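Local coordinates for protein fervidolysin (Fervidobacterium pennivorans, PDB 1R6V) that degrades keratin into peptides as a subtilisin-like serine protease, allowing its bacterium to grow on native feathers, at residues N109-M112 against Y113-R116; E134-G137 against L138-G142; T144-L147 against W148-A151; K402-Q405 against I406-L410; G636-K639 against A640-W644. The protein carries 1 engineered substitution. All blocks are in the same frame, centred on the assembly; numbering follows the deposited sequence.

Contact 1 of 5, residues N109-M112 against Y113-R116; sequences NPDM and YKIR
D111 and K114 meet at the exit of a type I beta turn, N109 to M112, in the long loop of the probable propeptide that joins strand 104-105 to helix 136-140. The turn is closed by its own backbone bond, M112 N to N109 O, and is reinforced at its start by the N109 side chain, whose OD1 accepts from D111 N at 3.0 Å. That donor sits well above the amide plane, 56° out of it, rather than on a lone pair, yet the N-H points at the oxygen at 151°. Beyond the turn the backbone bends again: K114 N reaches D111 O at 3.3 Å, but the poor angle makes this a weak bond. The aliphatic part of K114 adds packing to this. Its CB lies 3.3 Å from D111 O. Its CG nears M112 O and its CE comes to 3.8 Å from P110 O, so the chain folds back over three successive carbonyls. CG stands beside K114's own backbone N (chi1 -66°) and the chain bends at the next bond, which turns it back over the turn. The D111 carboxylate passes it in the contrary direction, OD1 coming to 3.8 Å from K114 CB. M112 O is bonded to R125, and the Y113 ring meets Y321 edge-to-face, which seats the loop against the peptidase body. An asparagine-proline pair whose OD1 takes the N-H two residues on, within a type I turn, is an Asx turn of the Asx-Pro kind.

Contact 2 of 5, residues E134-G137 against L138-G142; sequences ELWG and LEAIG
W136 O takes the N-H of A140 at 2.9 Å, and G137 O takes that of I141 at 3.1 Å; these are the two sound i to i+4 bonds across this short helix. The first is straighter at its hydrogen, 157°. L135 O, at the N-cap, is served more poorly: L138 N approaches to 3.2 Å, a weak bond. G137 O is hemmed in further by the I141 side chain, CG1 lying 3.4 Å away, because chi1 of 62° sets that branch between I141's own N and carbonyl carbon. Polar side-chain ends look outside the helix for partners: W136 NE1 donates to V345 O, and E139 OE1 makes a salt bridge to R125. The backbone carbonyl A140 O accepts from K432 NZ. The apolar contacts are fewer. L135 and L138 lie side by side and point the same way, CD1 to CD1 at 3.6 Å, on the side where L135 nears I217 of the calcium site. The W136 ring reaches A140 obliquely, CZ3 to CB at 4.0 Å. L135 is also the centre of an inverse gamma turn, with a weak bond from W136 N to E134 O. At the other end G142 N bonds back to E139 O at 3.1 Å, and the positive phi of G142, 87°, suits a residue without a side chain. Such a glycine exit, with this bond and that of I141 N running back into the last turn, is the Schellman motif.

Contact 3 of 5, residues T144-L147 against W148-A151; sequences TQQL and WEEA
L147 O is gripped by two backbone donors, E150 N at 3.0 Å and A151 N at 3.1 Å. They use it differently: A151 N lies in the carbonyl plane with a nearly straight N-H at 169°, whereas E150 N stands 57° above that plane. The pair marks the closing turn, where i to i+3 and i to i+4 bonds share one acceptor. At the opening turn W148 N donates to T144 O at 3.2 Å. The same T144 carbonyl oxygen sits over one face of the W148 ring, 3.8 Å above its plane and displaced toward the rim, because CG of W148 is held beside its own backbone N (chi1 -75°) and the indole is thereby laid back along the first turn. T144 is the N-cap: its OG1 accepts from L147 N at 3.0 Å, the usual threonine capping bond at the start of a helix, here the short helix 145-150 of the peptidase domain, which follows helix 136-140. W148 NE1 points off the helix and donates to V220 O, near the calcium-binding loop. Were W148 replaced by an alanine, V220 O would probably be left without that donor and a gap would open between the helix and the loops at V218 and P222. L147 CD2 meets W148 CD1 obliquely at 4.2 Å. On another side of the helix, E149 CB lies 3.1 Å from Q146 O, while E150 turns its OE2 outward to a salt bridge with K397.

Contact 4 of 5, residues K402-Q405 against I406-L410; sequences KPWQ and IRKLL
K408 runs past the W404 ring from the next turn of the helix. Its CB starts 3.4 Å from W404 O, and CG comes to 3.2 Å from the same oxygen. CG also touches the indole at its edge, in the ring plane, 3.7 Å from CE3. CD and CE then bend the chain away at two successive torsions, and NZ ends in a salt bridge to E411, with a long, weak pairing to D494. The indole can be met in this way because W404 CG stands between its own N and carbonyl carbon (chi1 74°). Over one face of that ring lies Q405 CG, 3.5 Å above its centre; the chain runs on extended from there, its OE1 accepting from K402 N at 2.9 Å on an in-plane lone pair while NE2 donates to P442 O. The backbone bonds are regular, K408 N to W404 O being short at 2.8 Å. R407 reaches D494 and W404 touches E448, so the helix's first turns bear on the neighbouring beta-sandwich domain. Proline at the first helical position and a third-position side chain bonded back to the N-cap N-H, one arm of a capping box, are typical of a helix N-terminus.

Contact 5 of 5, residues G636-K639 against A640-W644; sequences GVLK and AGTTW
T642 reaches back to K639 across a type II beta turn, K639 to T642, that leads out of strand 630-638. Its chi1 of 70° puts OG1 between the backbone N and the carbonyl carbon, and from there the hydroxyl donates to K639 O at 2.6 Å. The same oxygen also accepts T642 N at 3.1 Å, the bond that closes the turn. CG2, beside T642's own N, meets K639 CB at 4.1 Å. A water donates to T642 OG1 at 2.9 Å, accepts from K639 N at 3.0 Å and donates to W644 O, tying both arms together. L638 holds CG anti to its N (chi1 177°) and bends at chi2, which brings CD1 to 3.6 Å from T642 OG1 and 3.5 Å from W644 N, a buried N-H that has no partner in the model. With a valine in place of T642, K639 O would probably be left with the turn bond alone and the water would lose a support. The turn links strands of the two sandwich sheets, and G641, with a phi of 86°, takes its glycine-demanding corner. Because the hydroxyl proton goes to K639 O, OG1 serves as acceptor toward the water.

Overall arrangement
Contacts 1 to 5 follow in series along the chain. Contacts 1 and 2 are about 11 Å apart between centres and touch, M112 and Y113 packing on W136 of helix 136-140, so that the probable propeptide loop rests on the start of the peptidase domain. Contact 3, on the following helix 145-150, lies about 14 Å from contact 2 between centres and touches it through G142 and L147; both sit near the calcium site. Contact 4, on helix 403-413, is about 21 Å from contact 3, centre to centre, in the same domain but facing the first beta-sandwich. Contact 5 belongs to the second sandwich, its centre 65 to 83 Å from those of the others, across the chain's centre, which shows how elongated this four-domain protease is.

Contact 1 of 5, residues N109-M112 against Y113-R116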
loop_
_atom_site.group_PDB
_atom_site.type_symbol
_atom_site.label_atom_id
_atom_site.label_comp_id
_atom_site.label_asym_id
_atom_site.label_seq_id
_atom_site.Cartn_x
_atom_site.Cartn_y
_atom_site.Cartn_z
ATOM N N ASN A 109 9.018 -8.657 -34.766
ATOM C CA ASN A 109 9.925 -7.714 -35.398
ATOM C C ASN A 109 11.303 -8.354 -35.577
ATOM O O ASN A 109 12.102 -8.401 -34.650
ATOM C CB ASN A 109 10.023 -6.442 -34.554
ATOM C CG ASN A 109 11.009 -5.448 -35.120
ATOM O OD1 ASN A 109 11.477 -5.609 -36.245
ATOM N ND2 ASN A 109 11.323 -4.408 -34.349
ATOM N N PRO A 110 11.596 -8.851 -36.789
ATOM C CA PRO A 110 12.878 -9.493 -37.102
ATOM C C PRO A 110 14.118 -8.620 -36.907
ATOM O O PRO A 110 15.233 -9.137 -36.841
ATOM C CB PRO A 110 12.697 -9.914 -38.558
ATOM C CG PRO A 110 11.831 -8.836 -39.106
ATOM C CD PRO A 110 10.778 -8.725 -38.009
ATOM N N ASP A 111 13.933 -7.302 -36.830
ATOM C CA ASP A 111 15.069 -6.400 -36.648
ATOM C C ASP A 111 15.267 -5.954 -35.195
ATOM O O ASP A 111 16.188 -5.194 -34.892
ATOM C CB ASP A 111 14.910 -5.154 -37.535
ATOM C CG ASP A 111 16.197 -4.371 -37.670
ATOM O OD1 ASP A 111 17.203 -4.973 -38.117
ATOM O OD2 ASP A 111 16.212 -3.161 -37.344
ATOM N N MET A 112 14.415 -6.432 -34.296
ATOM C CA MET A 112 14.502 -6.042 -32.887
ATOM C C MET A 112 15.873 -6.343 -32.262
ATOM O O MET A 112 16.334 -7.486 -32.268
ATOM C CB MET A 112 13.398 -6.754 -32.090
ATOM C CG MET A 112 13.030 -6.119 -30.753
ATOM S SD MET A 112 12.313 -4.457 -30.864
ATOM C CE MET A 112 12.458 -3.950 -29.131
ATOM N N TYR A 113 16.513 -5.304 -31.734
ATOM C CA TYR A 113 17.816 -5.433 -31.080
ATOM C C TYR A 113 18.838 -6.137 -31.962
ATOM O O TYR A 113 19.503 -7.087 -31.544
ATOM C CB TYR A 113 17.656 -6.191 -29.758
ATOM C CG TYR A 113 18.848 -6.068 -28.854
ATOM C CD1 TYR A 113 19.434 -4.823 -28.620
ATOM C CD2 TYR A 113 19.375 -7.181 -28.204
ATOM C CE1 TYR A 113 20.518 -4.686 -27.756
ATOM C CE2 TYR A 113 20.457 -7.058 -27.336
ATOM C CZ TYR A 113 21.023 -5.807 -27.114
ATOM O OH TYR A 113 22.068 -5.659 -26.221
ATOM N N LYS A 114 18.954 -5.646 -33.193
ATOM C CA LYS A 114 19.872 -6.188 -34.186
ATOM C C LYS A 114 20.790 -5.070 -34.686
ATOM O O LYS A 114 20.746 -3.942 -34.189
ATOM C CB LYS A 114 19.081 -6.743 -35.377
ATOM C CG LYS A 114 18.213 -7.951 -35.075
ATOM C CD LYS A 114 19.067 -9.195 -34.907
ATOM C CE LYS A 114 18.211 -10.445 -34.784
ATOM N NZ LYS A 114 19.064 -11.666 -34.676
ATOM N N ILE A 115 21.612 -5.392 -35.681
ATOM C CA ILE A 115 22.534 -4.427 -36.284
ATOM C C ILE A 115 23.285 -3.578 -35.255
ATOM O O ILE A 115 22.762 -2.576 -34.756
ATOM C CB ILE A 115 21.767 -3.518 -37.256
ATOM N N ARG A 116 24.517 -3.978 -34.948
ATOM C CA ARG A 116 25.352 -3.264 -33.980
ATOM C C ARG A 116 24.652 -3.080 -32.633
ATOM O O ARG A 116 24.687 -1.994 -32.043
ATOM C CB ARG A 116 25.773 -1.900 -34.547
#

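Contact 2 of 5, residues E134-G137 against L138-G142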
loop_
_atom_site.group_PDB
_atom_site.type_symbol
_atom_site.label_atom_id
_atom_site.label_comp_id
_atom_site.label_asym_id
_atom_site.label_seq_id
_atom_site.Cartn_x
_atom_site.Cartn_y
_atom_site.Cartn_z
ATOM N N GLU A 134 14.222 -15.247 -31.611
ATOM C CA GLU A 134 13.299 -14.165 -31.325
ATOM C C GLU A 134 13.354 -13.614 -29.909
ATOM O O GLU A 134 12.712 -12.613 -29.620
ATOM C CB GLU A 134 11.882 -14.616 -31.646
ATOM C CG GLU A 134 11.681 -14.750 -33.139
ATOM C CD GLU A 134 10.239 -14.726 -33.518
ATOM O OE1 GLU A 134 9.570 -15.752 -33.298
ATOM O OE2 GLU A 134 9.782 -13.676 -34.027
ATOM N N LEU A 135 14.126 -14.258 -29.039
ATOM C CA LEU A 135 14.214 -13.814 -27.650
ATOM C C LEU A 135 15.249 -12.715 -27.423
ATOM O O LEU A 135 16.250 -12.913 -26.726
ATOM C CB LEU A 135 14.512 -15.023 -26.754
ATOM C CG LEU A 135 13.459 -16.139 -26.896
ATOM C CD1 LEU A 135 13.831 -17.317 -25.999
ATOM C CD2 LEU A 135 12.079 -15.592 -26.553
ATOM N N TRP A 136 14.988 -11.545 -28.000
ATOM C CA TRP A 136 15.905 -10.422 -27.881
ATOM C C TRP A 136 16.094 -9.956 -26.440
ATOM O O TRP A 136 17.156 -9.444 -26.076
ATOM C CB TRP A 136 15.430 -9.246 -28.744
ATOM C CG TRP A 136 14.320 -8.433 -28.143
ATOM C CD1 TRP A 136 12.976 -8.638 -28.276
ATOM C CD2 TRP A 136 14.473 -7.268 -27.329
ATOM N NE1 TRP A 136 12.282 -7.665 -27.606
ATOM C CE2 TRP A 136 13.177 -6.810 -27.010
ATOM C CE3 TRP A 136 15.585 -6.564 -26.841
ATOM C CZ2 TRP A 136 12.956 -5.681 -26.223
ATOM C CZ3 TRP A 136 15.366 -5.439 -26.056
ATOM C CH2 TRP A 136 14.056 -5.007 -25.756
ATOM N N GLY A 137 15.062 -10.148 -25.619
ATOM C CA GLY A 137 15.146 -9.734 -24.231
ATOM C C GLY A 137 16.214 -10.503 -23.470
ATOM O O GLY A 137 16.900 -9.939 -22.623
ATOM N N LEU A 138 16.361 -11.790 -23.758
ATOM C CA LEU A 138 17.384 -12.578 -23.078
ATOM C C LEU A 138 18.757 -12.070 -23.490
ATOM O O LEU A 138 19.670 -11.971 -22.666
ATOM C CB LEU A 138 17.264 -14.055 -23.438
ATOM C CG LEU A 138 15.966 -14.729 -22.996
ATOM C CD1 LEU A 138 16.044 -16.221 -23.329
ATOM C CD2 LEU A 138 15.759 -14.526 -21.488
ATOM N N GLU A 139 18.914 -11.749 -24.767
ATOM C CA GLU A 139 20.204 -11.237 -25.218
ATOM C C GLU A 139 20.504 -9.906 -24.530
ATOM O O GLU A 139 21.623 -9.661 -24.075
ATOM C CB GLU A 139 20.224 -11.020 -26.735
ATOM C CG GLU A 139 21.641 -10.774 -27.246
ATOM C CD GLU A 139 21.701 -10.233 -28.669
ATOM O OE1 GLU A 139 20.720 -10.406 -29.416
ATOM O OE2 GLU A 139 22.747 -9.649 -29.044
ATOM N N ALA A 140 19.498 -9.047 -24.439
ATOM C CA ALA A 140 19.690 -7.746 -23.832
ATOM C C ALA A 140 20.130 -7.810 -22.373
ATOM O O ALA A 140 20.921 -6.977 -21.938
ATOM C CB ALA A 140 18.424 -6.927 -23.952
ATOM N N ILE A 141 19.617 -8.771 -21.616
ATOM C CA ILE A 141 20.013 -8.847 -20.213
ATOM C C ILE A 141 21.282 -9.657 -19.982
ATOM O O ILE A 141 21.715 -9.821 -18.845
ATOM C CB ILE A 141 18.855 -9.371 -19.298
ATOM C CG1 ILE A 141 18.439 -10.796 -19.686
ATOM C CG2 ILE A 141 17.681 -8.390 -19.379
ATOM C CD1 ILE A 141 17.378 -11.431 -18.755
ATOM N N GLY A 142 21.884 -10.156 -21.057
ATOM C CA GLY A 142 23.129 -10.907 -20.926
ATOM C C GLY A 142 23.051 -12.398 -20.663
ATOM O O GLY A 142 24.020 -13.004 -20.206
#

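Contact 3 of 5, residues T144-L147 against W148-A151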
loop_
_atom_site.group_PDB
_atom_site.type_symbol
_atom_site.label_atom_id
_atom_site.label_comp_id
_atom_site.label_asym_id
_atom_site.label_seq_id
_atom_site.Cartn_x
_atom_site.Cartn_y
_atom_site.Cartn_z
ATOM N N THR A 144 23.239 -16.292 -21.343
ATOM C CA THR A 144 23.953 -17.161 -22.271
ATOM C C THR A 144 23.826 -18.562 -21.696
ATOM O O THR A 144 23.553 -18.728 -20.502
ATOM C CB THR A 144 25.463 -16.801 -22.446
ATOM O OG1 THR A 144 26.177 -17.066 -21.233
ATOM C CG2 THR A 144 25.625 -15.342 -22.838
ATOM N N GLN A 145 23.987 -19.576 -22.535
ATOM C CA GLN A 145 23.887 -20.938 -22.028
ATOM C C GLN A 145 24.994 -21.180 -21.009
ATOM O O GLN A 145 24.793 -21.872 -20.012
ATOM C CB GLN A 145 23.971 -21.952 -23.172
ATOM C CG GLN A 145 22.753 -21.913 -24.093
ATOM C CD GLN A 145 22.628 -23.156 -24.960
ATOM O OE1 GLN A 145 22.431 -24.258 -24.450
ATOM N NE2 GLN A 145 22.739 -22.981 -26.272
ATOM N N GLN A 146 26.158 -20.590 -21.246
ATOM C CA GLN A 146 27.268 -20.752 -20.323
ATOM C C GLN A 146 26.887 -20.202 -18.954
ATOM O O GLN A 146 27.203 -20.802 -17.921
ATOM C CB GLN A 146 28.502 -20.025 -20.853
ATOM C CG GLN A 146 29.770 -20.328 -20.080
ATOM C CD GLN A 146 30.999 -19.720 -20.729
ATOM O OE1 GLN A 146 31.249 -19.929 -21.919
ATOM N NE2 GLN A 146 31.776 -18.966 -19.952
ATOM N N LEU A 147 26.198 -19.064 -18.944
ATOM C CA LEU A 147 25.782 -18.456 -17.687
ATOM C C LEU A 147 24.855 -19.394 -16.923
ATOM O O LEU A 147 24.977 -19.521 -15.708
ATOM C CB LEU A 147 25.090 -17.110 -17.934
ATOM C CG LEU A 147 24.664 -16.285 -16.713
ATOM C CD1 LEU A 147 24.687 -14.799 -17.068
ATOM C CD2 LEU A 147 23.260 -16.710 -16.251
ATOM N N TRP A 148 23.930 -20.048 -17.625
ATOM C CA TRP A 148 23.017 -20.974 -16.959
ATOM C C TRP A 148 23.747 -22.152 -16.344
ATOM O O TRP A 148 23.242 -22.783 -15.415
ATOM C CB TRP A 148 21.951 -21.505 -17.917
ATOM C CG TRP A 148 20.887 -20.517 -18.227
ATOM C CD1 TRP A 148 20.381 -19.552 -17.391
ATOM C CD2 TRP A 148 20.142 -20.427 -19.447
ATOM N NE1 TRP A 148 19.364 -18.870 -18.026
ATOM C CE2 TRP A 148 19.198 -19.385 -19.282
ATOM C CE3 TRP A 148 20.182 -21.127 -20.663
ATOM C CZ2 TRP A 148 18.294 -19.026 -20.300
ATOM C CZ3 TRP A 148 19.278 -20.767 -21.679
ATOM C CH2 TRP A 148 18.350 -19.724 -21.484
ATOM N N GLU A 149 24.934 -22.456 -16.861
ATOM C CA GLU A 149 25.708 -23.556 -16.302
ATOM C C GLU A 149 26.130 -23.224 -14.879
ATOM O O GLU A 149 26.319 -24.121 -14.049
ATOM C CB GLU A 149 26.946 -23.842 -17.148
ATOM C CG GLU A 149 26.637 -24.313 -18.554
ATOM C CD GLU A 149 27.846 -24.938 -19.209
ATOM O OE1 GLU A 149 28.269 -26.015 -18.738
ATOM O OE2 GLU A 149 28.380 -24.357 -20.180
ATOM N N GLU A 150 26.285 -21.937 -14.590
ATOM C CA GLU A 150 26.671 -21.520 -13.242
ATOM C C GLU A 150 25.438 -21.376 -12.345
ATOM O O GLU A 150 25.427 -21.838 -11.200
ATOM C CB GLU A 150 27.453 -20.194 -13.277
ATOM C CG GLU A 150 27.639 -19.569 -11.891
ATOM C CD GLU A 150 28.474 -18.302 -11.885
ATOM O OE1 GLU A 150 28.611 -17.643 -12.935
ATOM O OE2 GLU A 150 28.986 -17.948 -10.805
ATOM N N ALA A 151 24.398 -20.741 -12.877
ATOM C CA ALA A 151 23.159 -20.517 -12.130
ATOM C C ALA A 151 21.980 -20.358 -13.097
ATOM O O ALA A 151 22.107 -19.686 -14.114
ATOM C CB ALA A 151 23.300 -19.264 -11.272
#

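Contact 4 of 5, residues K402-Q405 against I406-L410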
loop_
_atom_site.group_PDB
_atom_site.type_symbol
_atom_site.label_atom_id
_atom_site.label_comp_id
_atom_site.label_asym_id
_atom_site.label_seq_id
_atom_site.Cartn_x
_atom_site.Cartn_y
_atom_site.Cartn_z
ATOM N N LYS A 402 19.672 -10.695 1.386
ATOM C CA LYS A 402 18.499 -10.053 1.974
ATOM C C LYS A 402 17.898 -9.299 0.799
ATOM O O LYS A 402 18.604 -8.986 -0.158
ATOM C CB LYS A 402 18.921 -9.089 3.079
ATOM C CG LYS A 402 19.499 -9.823 4.272
ATOM C CD LYS A 402 20.044 -8.885 5.316
ATOM C CE LYS A 402 20.433 -9.662 6.566
ATOM N NZ LYS A 402 21.376 -10.783 6.264
ATOM N N PRO A 403 16.590 -9.002 0.843
ATOM C CA PRO A 403 15.998 -8.280 -0.284
ATOM C C PRO A 403 16.705 -7.001 -0.732
ATOM O O PRO A 403 16.871 -6.776 -1.935
ATOM C CB PRO A 403 14.553 -8.062 0.176
ATOM C CG PRO A 403 14.290 -9.367 0.922
ATOM C CD PRO A 403 15.549 -9.488 1.770
ATOM N N TRP A 404 17.145 -6.166 0.205
ATOM C CA TRP A 404 17.818 -4.941 -0.209
ATOM C C TRP A 404 19.123 -5.248 -0.948
ATOM O O TRP A 404 19.522 -4.508 -1.848
ATOM C CB TRP A 404 18.084 -4.008 0.981
ATOM C CG TRP A 404 19.191 -4.414 1.937
ATOM C CD1 TRP A 404 19.039 -4.970 3.176
ATOM C CD2 TRP A 404 20.600 -4.192 1.771
ATOM N NE1 TRP A 404 20.263 -5.101 3.794
ATOM C CE2 TRP A 404 21.233 -4.629 2.953
ATOM C CE3 TRP A 404 21.385 -3.664 0.736
ATOM C CZ2 TRP A 404 22.618 -4.554 3.130
ATOM C CZ3 TRP A 404 22.756 -3.594 0.913
ATOM C CH2 TRP A 404 23.359 -4.035 2.101
ATOM N N GLN A 405 19.776 -6.348 -0.587
ATOM C CA GLN A 405 21.023 -6.694 -1.255
ATOM C C GLN A 405 20.773 -7.083 -2.705
ATOM O O GLN A 405 21.556 -6.750 -3.592
ATOM C CB GLN A 405 21.721 -7.840 -0.526
ATOM C CG GLN A 405 22.229 -7.474 0.856
ATOM C CD GLN A 405 22.926 -8.651 1.538
ATOM O OE1 GLN A 405 22.293 -9.641 1.896
ATOM N NE2 GLN A 405 24.233 -8.542 1.713
ATOM N N ILE A 406 19.683 -7.800 -2.942
ATOM C CA ILE A 406 19.349 -8.187 -4.305
ATOM C C ILE A 406 19.037 -6.935 -5.107
ATOM O O ILE A 406 19.531 -6.770 -6.232
ATOM C CB ILE A 406 18.132 -9.148 -4.337
ATOM C CG1 ILE A 406 18.528 -10.505 -3.733
ATOM C CG2 ILE A 406 17.611 -9.291 -5.794
ATOM C CD1 ILE A 406 19.608 -11.260 -4.535
ATOM N N ARG A 407 18.224 -6.032 -4.548
ATOM C CA ARG A 407 17.903 -4.829 -5.290
ATOM C C ARG A 407 19.157 -4.006 -5.565
ATOM O O ARG A 407 19.358 -3.555 -6.687
ATOM C CB ARG A 407 16.882 -3.958 -4.554
ATOM C CG ARG A 407 16.514 -2.688 -5.327
ATOM C CD ARG A 407 15.402 -1.917 -4.621
ATOM N NE ARG A 407 15.758 -1.551 -3.249
ATOM C CZ ARG A 407 16.620 -0.592 -2.929
ATOM N NH1 ARG A 407 17.219 0.118 -3.885
ATOM N NH2 ARG A 407 16.891 -0.355 -1.652
ATOM N N LYS A 408 20.001 -3.808 -4.550
ATOM C CA LYS A 408 21.200 -3.010 -4.799
ATOM C C LYS A 408 22.134 -3.651 -5.803
ATOM O O LYS A 408 22.827 -2.948 -6.533
ATOM C CB LYS A 408 21.965 -2.728 -3.498
ATOM C CG LYS A 408 21.220 -1.829 -2.510
ATOM C CD LYS A 408 20.704 -0.509 -3.134
ATOM C CE LYS A 408 21.774 0.246 -3.899
ATOM N NZ LYS A 408 21.211 1.532 -4.446
ATOM N N LEU A 409 22.180 -4.977 -5.838
ATOM C CA LEU A 409 23.053 -5.657 -6.788
ATOM C C LEU A 409 22.566 -5.329 -8.192
ATOM O O LEU A 409 23.357 -5.022 -9.086
ATOM C CB LEU A 409 23.023 -7.169 -6.565
ATOM C CG LEU A 409 23.876 -8.012 -7.529
ATOM C CD1 LEU A 409 25.333 -7.483 -7.618
ATOM C CD2 LEU A 409 23.867 -9.447 -7.050
ATOM N N LEU A 410 21.252 -5.389 -8.387
ATOM C CA LEU A 410 20.699 -5.064 -9.697
ATOM C C LEU A 410 20.998 -3.631 -10.117
ATOM O O LEU A 410 21.353 -3.376 -11.269
ATOM C CB LEU A 410 19.179 -5.250 -9.704
ATOM C CG LEU A 410 18.667 -6.669 -9.496
ATOM C CD1 LEU A 410 17.159 -6.630 -9.551
ATOM C CD2 LEU A 410 19.226 -7.601 -10.515
#

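Contact 5 of 5, residues G636-K639 against A640-W644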
loop_
_atom_site.group_PDB
_atom_site.type_symbol
_atom_site.label_atom_id
_atom_site.label_comp_id
_atom_site.label_asym_id
_atom_site.label_seq_id
_atom_site.Cartn_x
_atom_site.Cartn_y
_atom_site.Cartn_z
ATOM N N GLY A 636 -22.595 26.941 20.999
ATOM C CA GLY A 636 -23.425 25.819 21.383
ATOM C C GLY A 636 -24.652 26.425 22.020
ATOM O O GLY A 636 -24.692 27.627 22.267
ATOM N N VAL A 637 -25.651 25.603 22.295
ATOM C CA VAL A 637 -26.864 26.109 22.901
ATOM C C VAL A 637 -27.172 25.291 24.139
ATOM O O VAL A 637 -27.204 24.063 24.077
ATOM C CB VAL A 637 -28.057 26.003 21.923
ATOM C CG1 VAL A 637 -29.324 26.520 22.597
ATOM C CG2 VAL A 637 -27.765 26.800 20.642
ATOM N N LEU A 638 -27.350 25.967 25.266
ATOM C CA LEU A 638 -27.709 25.296 26.511
ATOM C C LEU A 638 -29.228 25.392 26.485
ATOM O O LEU A 638 -29.789 26.466 26.715
ATOM C CB LEU A 638 -27.148 26.049 27.716
ATOM C CG LEU A 638 -27.494 25.531 29.115
ATOM C CD1 LEU A 638 -26.859 24.157 29.328
ATOM C CD2 LEU A 638 -26.990 26.512 30.153
ATOM N N LYS A 639 -29.888 24.280 26.171
ATOM C CA LYS A 639 -31.347 24.256 26.077
ATOM C C LYS A 639 -32.034 24.414 27.431
ATOM O O LYS A 639 -31.528 23.963 28.458
ATOM C CB LYS A 639 -31.814 22.964 25.396
ATOM C CG LYS A 639 -31.455 22.865 23.913
ATOM C CD LYS A 639 -32.050 21.608 23.272
ATOM C CE LYS A 639 -31.672 21.480 21.790
ATOM N NZ LYS A 639 -32.329 20.305 21.135
ATOM N N ALA A 640 -33.184 25.082 27.442
ATOM C CA ALA A 640 -33.888 25.263 28.704
ATOM C C ALA A 640 -34.162 23.890 29.310
ATOM O O ALA A 640 -34.415 22.924 28.591
ATOM C CB ALA A 640 -35.195 26.015 28.478
ATOM N N GLY A 641 -34.089 23.808 30.634
ATOM C CA GLY A 641 -34.343 22.551 31.311
ATOM C C GLY A 641 -33.138 21.639 31.418
ATOM O O GLY A 641 -33.219 20.602 32.075
ATOM N N THR A 642 -32.023 22.010 30.787
ATOM C CA THR A 642 -30.816 21.187 30.834
ATOM C C THR A 642 -29.718 21.848 31.667
ATOM O O THR A 642 -29.769 23.046 31.930
ATOM C CB THR A 642 -30.267 20.899 29.418
ATOM O OG1 THR A 642 -29.722 22.098 28.856
ATOM C CG2 THR A 642 -31.376 20.388 28.510
ATOM N N THR A 643 -28.727 21.057 32.074
ATOM C CA THR A 643 -27.631 21.554 32.895
ATOM C C THR A 643 -26.271 21.478 32.211
ATOM O O THR A 643 -25.255 21.762 32.831
ATOM C CB THR A 643 -27.533 20.770 34.207
ATOM O OG1 THR A 643 -27.506 19.369 33.911
ATOM C CG2 THR A 643 -28.727 21.074 35.105
ATOM N N TRP A 644 -26.246 21.090 30.945
ATOM C CA TRP A 644 -24.970 21.015 30.235
ATOM C C TRP A 644 -25.122 20.999 28.729
ATOM O O TRP A 644 -26.157 20.601 28.194
ATOM C CB TRP A 644 -24.185 19.765 30.663
ATOM C CG TRP A 644 -24.825 18.467 30.253
ATOM C CD1 TRP A 644 -25.876 17.841 30.864
ATOM C CD2 TRP A 644 -24.489 17.662 29.112
ATOM N NE1 TRP A 644 -26.215 16.700 30.177
ATOM C CE2 TRP A 644 -25.385 16.564 29.098
ATOM C CE3 TRP A 644 -23.522 17.760 28.103
ATOM C CZ2 TRP A 644 -25.344 15.571 28.109
ATOM C CZ3 TRP A 644 -23.480 16.767 27.115
ATOM C CH2 TRP A 644 -24.389 15.686 27.128
HETATM O O HOH W 1 -28.496 21.578 26.272
#